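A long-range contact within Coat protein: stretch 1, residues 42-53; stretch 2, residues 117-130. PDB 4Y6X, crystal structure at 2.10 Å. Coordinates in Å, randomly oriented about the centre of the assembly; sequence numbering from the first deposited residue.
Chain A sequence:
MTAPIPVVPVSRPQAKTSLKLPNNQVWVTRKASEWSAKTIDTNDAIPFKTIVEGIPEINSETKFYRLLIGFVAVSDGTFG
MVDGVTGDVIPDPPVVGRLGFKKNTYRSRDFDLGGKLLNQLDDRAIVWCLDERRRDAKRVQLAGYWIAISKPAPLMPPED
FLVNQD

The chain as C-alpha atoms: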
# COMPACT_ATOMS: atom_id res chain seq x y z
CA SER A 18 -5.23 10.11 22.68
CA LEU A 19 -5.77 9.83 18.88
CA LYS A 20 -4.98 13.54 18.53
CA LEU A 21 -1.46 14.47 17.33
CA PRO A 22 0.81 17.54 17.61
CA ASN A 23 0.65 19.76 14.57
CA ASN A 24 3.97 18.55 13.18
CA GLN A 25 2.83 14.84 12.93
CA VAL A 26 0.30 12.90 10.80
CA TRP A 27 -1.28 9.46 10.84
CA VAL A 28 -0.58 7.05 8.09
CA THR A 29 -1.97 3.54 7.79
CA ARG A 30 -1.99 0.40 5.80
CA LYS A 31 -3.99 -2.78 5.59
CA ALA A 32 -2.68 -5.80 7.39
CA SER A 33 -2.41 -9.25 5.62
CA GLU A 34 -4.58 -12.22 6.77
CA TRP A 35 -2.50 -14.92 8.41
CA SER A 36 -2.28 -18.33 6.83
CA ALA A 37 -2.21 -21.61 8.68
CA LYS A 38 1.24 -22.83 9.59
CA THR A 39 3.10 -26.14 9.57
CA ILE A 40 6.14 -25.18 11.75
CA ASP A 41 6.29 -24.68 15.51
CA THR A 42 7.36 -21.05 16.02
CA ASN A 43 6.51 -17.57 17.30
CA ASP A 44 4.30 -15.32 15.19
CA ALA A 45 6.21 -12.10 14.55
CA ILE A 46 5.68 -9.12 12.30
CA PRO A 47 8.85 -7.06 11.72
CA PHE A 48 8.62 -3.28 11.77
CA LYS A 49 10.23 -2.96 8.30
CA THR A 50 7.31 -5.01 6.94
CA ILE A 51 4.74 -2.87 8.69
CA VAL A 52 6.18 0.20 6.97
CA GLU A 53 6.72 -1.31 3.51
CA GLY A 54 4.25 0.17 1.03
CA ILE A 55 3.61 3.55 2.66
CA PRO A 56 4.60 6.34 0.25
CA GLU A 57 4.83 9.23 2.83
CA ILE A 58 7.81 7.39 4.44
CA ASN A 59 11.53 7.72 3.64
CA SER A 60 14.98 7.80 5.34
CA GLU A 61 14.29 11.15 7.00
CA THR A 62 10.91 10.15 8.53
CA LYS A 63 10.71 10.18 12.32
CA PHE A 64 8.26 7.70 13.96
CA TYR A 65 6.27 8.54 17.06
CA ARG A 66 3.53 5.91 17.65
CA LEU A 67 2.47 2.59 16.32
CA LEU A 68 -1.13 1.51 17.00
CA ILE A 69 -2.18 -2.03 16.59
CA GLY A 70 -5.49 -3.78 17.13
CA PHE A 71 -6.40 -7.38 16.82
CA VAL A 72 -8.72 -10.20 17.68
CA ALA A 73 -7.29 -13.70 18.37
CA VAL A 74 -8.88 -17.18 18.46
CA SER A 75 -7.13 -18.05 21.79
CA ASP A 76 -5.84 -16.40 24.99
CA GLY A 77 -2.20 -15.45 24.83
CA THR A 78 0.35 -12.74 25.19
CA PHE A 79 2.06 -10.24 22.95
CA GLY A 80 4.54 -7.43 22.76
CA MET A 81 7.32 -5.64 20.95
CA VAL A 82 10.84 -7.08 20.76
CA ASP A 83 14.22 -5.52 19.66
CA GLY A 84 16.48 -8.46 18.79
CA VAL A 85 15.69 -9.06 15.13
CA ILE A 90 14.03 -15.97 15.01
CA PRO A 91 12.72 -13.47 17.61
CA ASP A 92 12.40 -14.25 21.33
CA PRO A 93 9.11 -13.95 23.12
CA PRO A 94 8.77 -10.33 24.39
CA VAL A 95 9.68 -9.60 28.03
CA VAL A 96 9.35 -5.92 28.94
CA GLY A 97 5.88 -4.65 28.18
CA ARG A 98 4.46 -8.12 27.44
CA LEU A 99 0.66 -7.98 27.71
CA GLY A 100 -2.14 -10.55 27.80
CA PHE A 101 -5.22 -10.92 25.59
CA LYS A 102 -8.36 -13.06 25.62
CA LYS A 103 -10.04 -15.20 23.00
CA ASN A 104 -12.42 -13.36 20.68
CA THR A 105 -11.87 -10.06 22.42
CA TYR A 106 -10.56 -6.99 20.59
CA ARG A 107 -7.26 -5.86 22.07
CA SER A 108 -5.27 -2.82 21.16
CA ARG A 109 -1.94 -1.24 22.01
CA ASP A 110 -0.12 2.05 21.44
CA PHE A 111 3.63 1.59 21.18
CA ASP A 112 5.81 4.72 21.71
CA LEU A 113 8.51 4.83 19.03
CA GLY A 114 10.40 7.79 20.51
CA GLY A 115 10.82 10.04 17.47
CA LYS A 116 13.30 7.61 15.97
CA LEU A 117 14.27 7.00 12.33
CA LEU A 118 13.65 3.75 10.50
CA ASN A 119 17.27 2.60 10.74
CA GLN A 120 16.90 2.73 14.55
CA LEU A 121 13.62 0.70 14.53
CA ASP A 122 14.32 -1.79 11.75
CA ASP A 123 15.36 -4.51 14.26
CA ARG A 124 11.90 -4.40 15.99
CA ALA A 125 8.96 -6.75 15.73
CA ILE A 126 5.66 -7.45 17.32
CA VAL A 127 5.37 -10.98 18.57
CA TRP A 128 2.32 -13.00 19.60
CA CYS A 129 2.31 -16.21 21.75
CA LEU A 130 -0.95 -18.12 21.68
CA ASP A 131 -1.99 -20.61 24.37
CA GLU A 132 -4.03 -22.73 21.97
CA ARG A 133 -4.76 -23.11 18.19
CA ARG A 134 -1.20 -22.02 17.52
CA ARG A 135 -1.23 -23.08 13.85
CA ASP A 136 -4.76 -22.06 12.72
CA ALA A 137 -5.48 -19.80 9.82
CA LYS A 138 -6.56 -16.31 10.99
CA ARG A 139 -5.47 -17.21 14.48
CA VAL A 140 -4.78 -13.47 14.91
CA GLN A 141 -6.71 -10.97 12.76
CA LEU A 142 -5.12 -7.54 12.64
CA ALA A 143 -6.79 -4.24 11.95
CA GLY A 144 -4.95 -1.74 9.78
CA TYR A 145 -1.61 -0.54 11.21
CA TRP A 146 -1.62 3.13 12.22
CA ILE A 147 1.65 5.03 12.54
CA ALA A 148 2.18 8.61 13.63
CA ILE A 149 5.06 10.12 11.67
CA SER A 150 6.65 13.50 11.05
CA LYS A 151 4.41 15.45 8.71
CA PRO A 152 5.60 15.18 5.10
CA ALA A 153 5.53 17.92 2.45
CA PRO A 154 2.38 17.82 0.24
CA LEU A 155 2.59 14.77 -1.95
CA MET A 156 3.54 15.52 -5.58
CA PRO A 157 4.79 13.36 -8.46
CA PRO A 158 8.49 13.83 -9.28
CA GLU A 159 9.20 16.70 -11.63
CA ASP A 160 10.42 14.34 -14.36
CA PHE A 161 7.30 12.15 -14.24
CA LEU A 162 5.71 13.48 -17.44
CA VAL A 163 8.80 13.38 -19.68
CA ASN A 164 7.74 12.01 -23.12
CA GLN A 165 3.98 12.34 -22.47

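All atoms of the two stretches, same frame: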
# COMPACT_ATOMS: atom_id res chain seq x y z
N THR A 42 6.59 -22.27 15.76
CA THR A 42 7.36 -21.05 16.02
C THR A 42 6.48 -19.95 16.65
O THR A 42 5.27 -20.14 16.84
CB THR A 42 7.95 -20.46 14.72
OG1 THR A 42 7.00 -20.65 13.64
CG2 THR A 42 9.28 -21.11 14.35
N ASN A 43 7.15 -18.84 16.97
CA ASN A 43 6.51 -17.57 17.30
C ASN A 43 5.94 -16.89 16.06
O ASN A 43 6.49 -16.99 14.97
CB ASN A 43 7.51 -16.61 17.98
CG ASN A 43 7.99 -17.12 19.33
OD1 ASN A 43 9.20 -17.27 19.56
ND2 ASN A 43 7.05 -17.39 20.24
N ASP A 44 4.82 -16.21 16.23
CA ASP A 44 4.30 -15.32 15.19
C ASP A 44 4.83 -13.92 15.42
O ASP A 44 4.65 -13.36 16.50
CB ASP A 44 2.78 -15.29 15.22
CG ASP A 44 2.18 -16.64 14.83
OD1 ASP A 44 2.60 -17.12 13.75
OD2 ASP A 44 1.31 -17.18 15.58
N ALA A 45 5.54 -13.39 14.44
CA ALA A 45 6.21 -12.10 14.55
C ALA A 45 5.96 -11.31 13.29
O ALA A 45 6.07 -11.85 12.21
CB ALA A 45 7.70 -12.28 14.70
N ILE A 46 5.67 -10.04 13.43
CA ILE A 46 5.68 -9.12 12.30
C ILE A 46 6.76 -8.06 12.48
O ILE A 46 6.68 -7.24 13.41
CB ILE A 46 4.32 -8.48 12.13
CG1 ILE A 46 3.31 -9.60 11.94
CG2 ILE A 46 4.35 -7.54 10.92
CD1 ILE A 46 1.90 -9.10 11.86
N PRO A 47 7.79 -8.05 11.59
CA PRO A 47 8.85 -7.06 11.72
C PRO A 47 8.39 -5.66 11.36
O PRO A 47 7.52 -5.49 10.51
CB PRO A 47 9.91 -7.52 10.71
CG PRO A 47 9.50 -8.87 10.27
CD PRO A 47 8.02 -8.95 10.46
N PHE A 48 8.96 -4.68 12.03
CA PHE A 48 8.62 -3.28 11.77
C PHE A 48 8.88 -2.86 10.33
O PHE A 48 8.10 -2.10 9.78
CB PHE A 48 9.31 -2.34 12.75
CG PHE A 48 8.80 -0.96 12.70
CD1 PHE A 48 7.57 -0.64 13.24
CD2 PHE A 48 9.55 0.07 12.12
CE1 PHE A 48 7.09 0.66 13.18
CE2 PHE A 48 9.08 1.38 12.10
CZ PHE A 48 7.85 1.68 12.64
N LYS A 49 9.96 -3.32 9.71
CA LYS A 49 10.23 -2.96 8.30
C LYS A 49 9.08 -3.39 7.41
O LYS A 49 8.74 -2.68 6.51
CB LYS A 49 11.57 -3.52 7.77
N THR A 50 8.46 -4.53 7.69
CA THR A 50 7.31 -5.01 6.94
C THR A 50 6.09 -4.15 7.18
O THR A 50 5.32 -3.94 6.29
CB THR A 50 6.93 -6.45 7.38
OG1 THR A 50 8.02 -7.30 7.06
CG2 THR A 50 5.66 -6.99 6.69
N ILE A 51 5.87 -3.70 8.41
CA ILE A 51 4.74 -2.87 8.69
C ILE A 51 4.78 -1.60 7.84
O ILE A 51 3.77 -1.13 7.35
CB ILE A 51 4.67 -2.52 10.18
CG1 ILE A 51 4.22 -3.74 10.97
CG2 ILE A 51 3.67 -1.38 10.40
CD1 ILE A 51 4.46 -3.67 12.45
N VAL A 52 5.97 -1.05 7.68
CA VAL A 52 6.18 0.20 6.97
C VAL A 52 6.26 0.07 5.45
O VAL A 52 5.97 1.03 4.75
CB VAL A 52 7.43 0.87 7.56
CG1 VAL A 52 8.05 1.87 6.60
CG2 VAL A 52 7.03 1.52 8.87
N GLU A 53 6.69 -1.07 4.94
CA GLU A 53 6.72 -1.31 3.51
C GLU A 53 5.40 -0.95 2.87
O GLU A 53 4.33 -1.36 3.33
CB GLU A 53 7.08 -2.78 3.22
CG GLU A 53 6.12 -3.54 2.28
CD GLU A 53 4.88 -4.07 3.00
N LEU A 117 14.25 7.29 13.77
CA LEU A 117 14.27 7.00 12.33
C LEU A 117 14.17 5.53 12.10
O LEU A 117 14.40 4.71 13.00
CB LEU A 117 15.55 7.49 11.69
CG LEU A 117 15.72 9.01 11.42
CD1 LEU A 117 15.71 9.80 12.71
CD2 LEU A 117 17.00 9.32 10.65
N LEU A 118 13.82 5.16 10.87
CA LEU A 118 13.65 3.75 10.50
C LEU A 118 14.88 2.89 10.78
O LEU A 118 14.73 1.77 11.30
CB LEU A 118 13.24 3.62 9.03
CG LEU A 118 12.90 2.18 8.58
CD1 LEU A 118 11.84 1.52 9.47
CD2 LEU A 118 12.45 2.18 7.12
N ASN A 119 16.07 3.39 10.50
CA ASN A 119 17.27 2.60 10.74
C ASN A 119 17.46 2.26 12.21
O ASN A 119 18.16 1.29 12.52
CB ASN A 119 18.55 3.26 10.14
CG ASN A 119 18.76 4.69 10.61
OD1 ASN A 119 18.86 4.97 11.80
ND2 ASN A 119 18.83 5.61 9.66
N GLN A 120 16.86 3.04 13.12
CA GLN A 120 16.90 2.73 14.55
C GLN A 120 15.77 1.79 15.02
O GLN A 120 15.84 1.28 16.13
CB GLN A 120 16.81 4.01 15.36
CG GLN A 120 17.96 4.98 15.29
CD GLN A 120 17.52 6.34 15.77
OE1 GLN A 120 16.92 7.11 15.02
NE2 GLN A 120 17.77 6.64 17.05
N LEU A 121 14.76 1.56 14.20
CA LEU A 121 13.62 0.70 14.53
C LEU A 121 13.55 -0.56 13.69
O LEU A 121 12.70 -1.44 13.94
CB LEU A 121 12.32 1.47 14.34
CG LEU A 121 12.12 2.72 15.21
CD1 LEU A 121 10.97 3.57 14.72
CD2 LEU A 121 11.90 2.36 16.65
N ASP A 122 14.45 -0.70 12.73
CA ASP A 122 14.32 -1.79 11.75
C ASP A 122 14.69 -3.18 12.32
O ASP A 122 14.54 -4.16 11.62
CB ASP A 122 15.01 -1.49 10.42
CG ASP A 122 16.52 -1.31 10.55
OD1 ASP A 122 17.04 -1.34 11.69
OD2 ASP A 122 17.17 -1.11 9.49
N ASP A 123 15.18 -3.25 13.56
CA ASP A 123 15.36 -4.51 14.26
C ASP A 123 14.13 -4.93 15.15
O ASP A 123 14.23 -5.91 15.90
CB ASP A 123 16.62 -4.39 15.14
N ARG A 124 13.05 -4.17 15.12
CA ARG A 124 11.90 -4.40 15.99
C ARG A 124 10.81 -5.26 15.34
O ARG A 124 10.61 -5.24 14.14
CB ARG A 124 11.31 -3.08 16.45
CG ARG A 124 12.31 -2.24 17.27
CD ARG A 124 11.59 -1.53 18.37
NE ARG A 124 12.41 -0.52 19.04
CZ ARG A 124 11.91 0.51 19.71
NH1 ARG A 124 10.59 0.68 19.81
NH2 ARG A 124 12.73 1.39 20.29
N ALA A 125 10.09 -5.97 16.17
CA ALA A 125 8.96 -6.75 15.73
C ALA A 125 7.92 -6.81 16.79
O ALA A 125 8.20 -6.61 17.98
CB ALA A 125 9.40 -8.15 15.35
N ILE A 126 6.69 -7.10 16.37
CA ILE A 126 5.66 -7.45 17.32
C ILE A 126 5.50 -8.94 17.27
O ILE A 126 5.48 -9.53 16.20
CB ILE A 126 4.38 -6.69 17.02
CG1 ILE A 126 4.62 -5.21 17.30
CG2 ILE A 126 3.27 -7.15 17.96
CD1 ILE A 126 3.87 -4.36 16.36
N VAL A 127 5.42 -9.55 18.44
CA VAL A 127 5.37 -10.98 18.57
C VAL A 127 4.16 -11.40 19.38
O VAL A 127 3.91 -10.84 20.43
CB VAL A 127 6.66 -11.50 19.28
CG1 VAL A 127 6.62 -13.01 19.49
CG2 VAL A 127 7.90 -11.12 18.52
N TRP A 128 3.43 -12.41 18.90
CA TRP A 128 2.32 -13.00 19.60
C TRP A 128 2.64 -14.45 20.03
O TRP A 128 3.21 -15.19 19.24
CB TRP A 128 1.09 -13.13 18.71
CG TRP A 128 0.40 -11.88 18.42
CD1 TRP A 128 -0.73 -11.45 19.00
CD2 TRP A 128 0.80 -10.89 17.47
NE1 TRP A 128 -1.08 -10.21 18.49
CE2 TRP A 128 -0.16 -9.86 17.54
CE3 TRP A 128 1.86 -10.77 16.56
CZ2 TRP A 128 -0.09 -8.72 16.73
CZ3 TRP A 128 1.92 -9.64 15.74
CH2 TRP A 128 0.94 -8.65 15.82
N CYS A 129 2.25 -14.81 21.25
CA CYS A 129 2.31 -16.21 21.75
C CYS A 129 0.92 -16.68 22.15
O CYS A 129 0.35 -16.20 23.14
CB CYS A 129 3.20 -16.30 23.00
SG CYS A 129 4.79 -15.47 22.78
N LEU A 130 0.37 -17.62 21.40
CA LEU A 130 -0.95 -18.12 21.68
C LEU A 130 -0.88 -19.35 22.57
O LEU A 130 -0.05 -20.21 22.36
CB LEU A 130 -1.65 -18.47 20.37
CG LEU A 130 -2.37 -17.28 19.70
CD1 LEU A 130 -1.37 -16.23 19.27
CD2 LEU A 130 -3.09 -17.77 18.49
O HOH W 1 11.64 -4.46 11.62

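Strand 44-47 and strand 125-130 of the coat protein run antiparallel, their directions 166° apart, and the contact buries 724 Å² summed over both sides. Backbone hydrogen bonds carry the pairing. Trp128 N donates to Asp44 O (2.9 Å); two residues along, Ile46 and Ile126 satisfy each other, with Ile46 N to Ile126 O at 2.8 Å and Ile126 N to Ile46 O at 3.0 Å. Between these pairs the carbonyls also receive CA-H contacts, Val127 CA to Asp44 O at 3.2 Å and Ala45 CA to Ile126 O at 3.1 Å. Pro47 has no amide hydrogen to give, but its place opposite Ala125 is a non-hydrogen-bonded one, so the ladder loses nothing. The next donor, Phe48 N, reaches Arg124 O at 2.7 Å and an almost straight 171°, tying the start of helix 48-52 to the end of the Leu121-Arg124 type I turn. Water 1 bridges the same corner: it accepts from Lys49 N (2.8 Å) and donates to Arg124 O (2.8 Å) and, weakly, to Asp122 O (2.9 Å). Pro47 O is taken up within its own stretch by Ile51 N (3.2 Å).

Side chains alternate between the sheet's faces. Ala45 and Pro47 share one with Val127 and Ala125; the small alanines suit close CA-CA spacings of 4.3 Å for Ala45-Val127 and 4.0 Å for Pro47-Ala125. On the other, Ile46 CD1 meets Trp128 CZ3 at 3.9 Å, while both Asp44 carboxylate oxygens are hydrogen-bonded elsewhere in the structure. Beyond the strands, buried Phe48 (chi1 t) points toward stretch 2: its CD2 lies 3.8 Å from Leu118 CD1, at the ring edge, and 3.8 Å from Leu121 CB. Ile51 CD1 packs against Ile126 CD1 at 4.0 Å, extending this apolar contact from the helix.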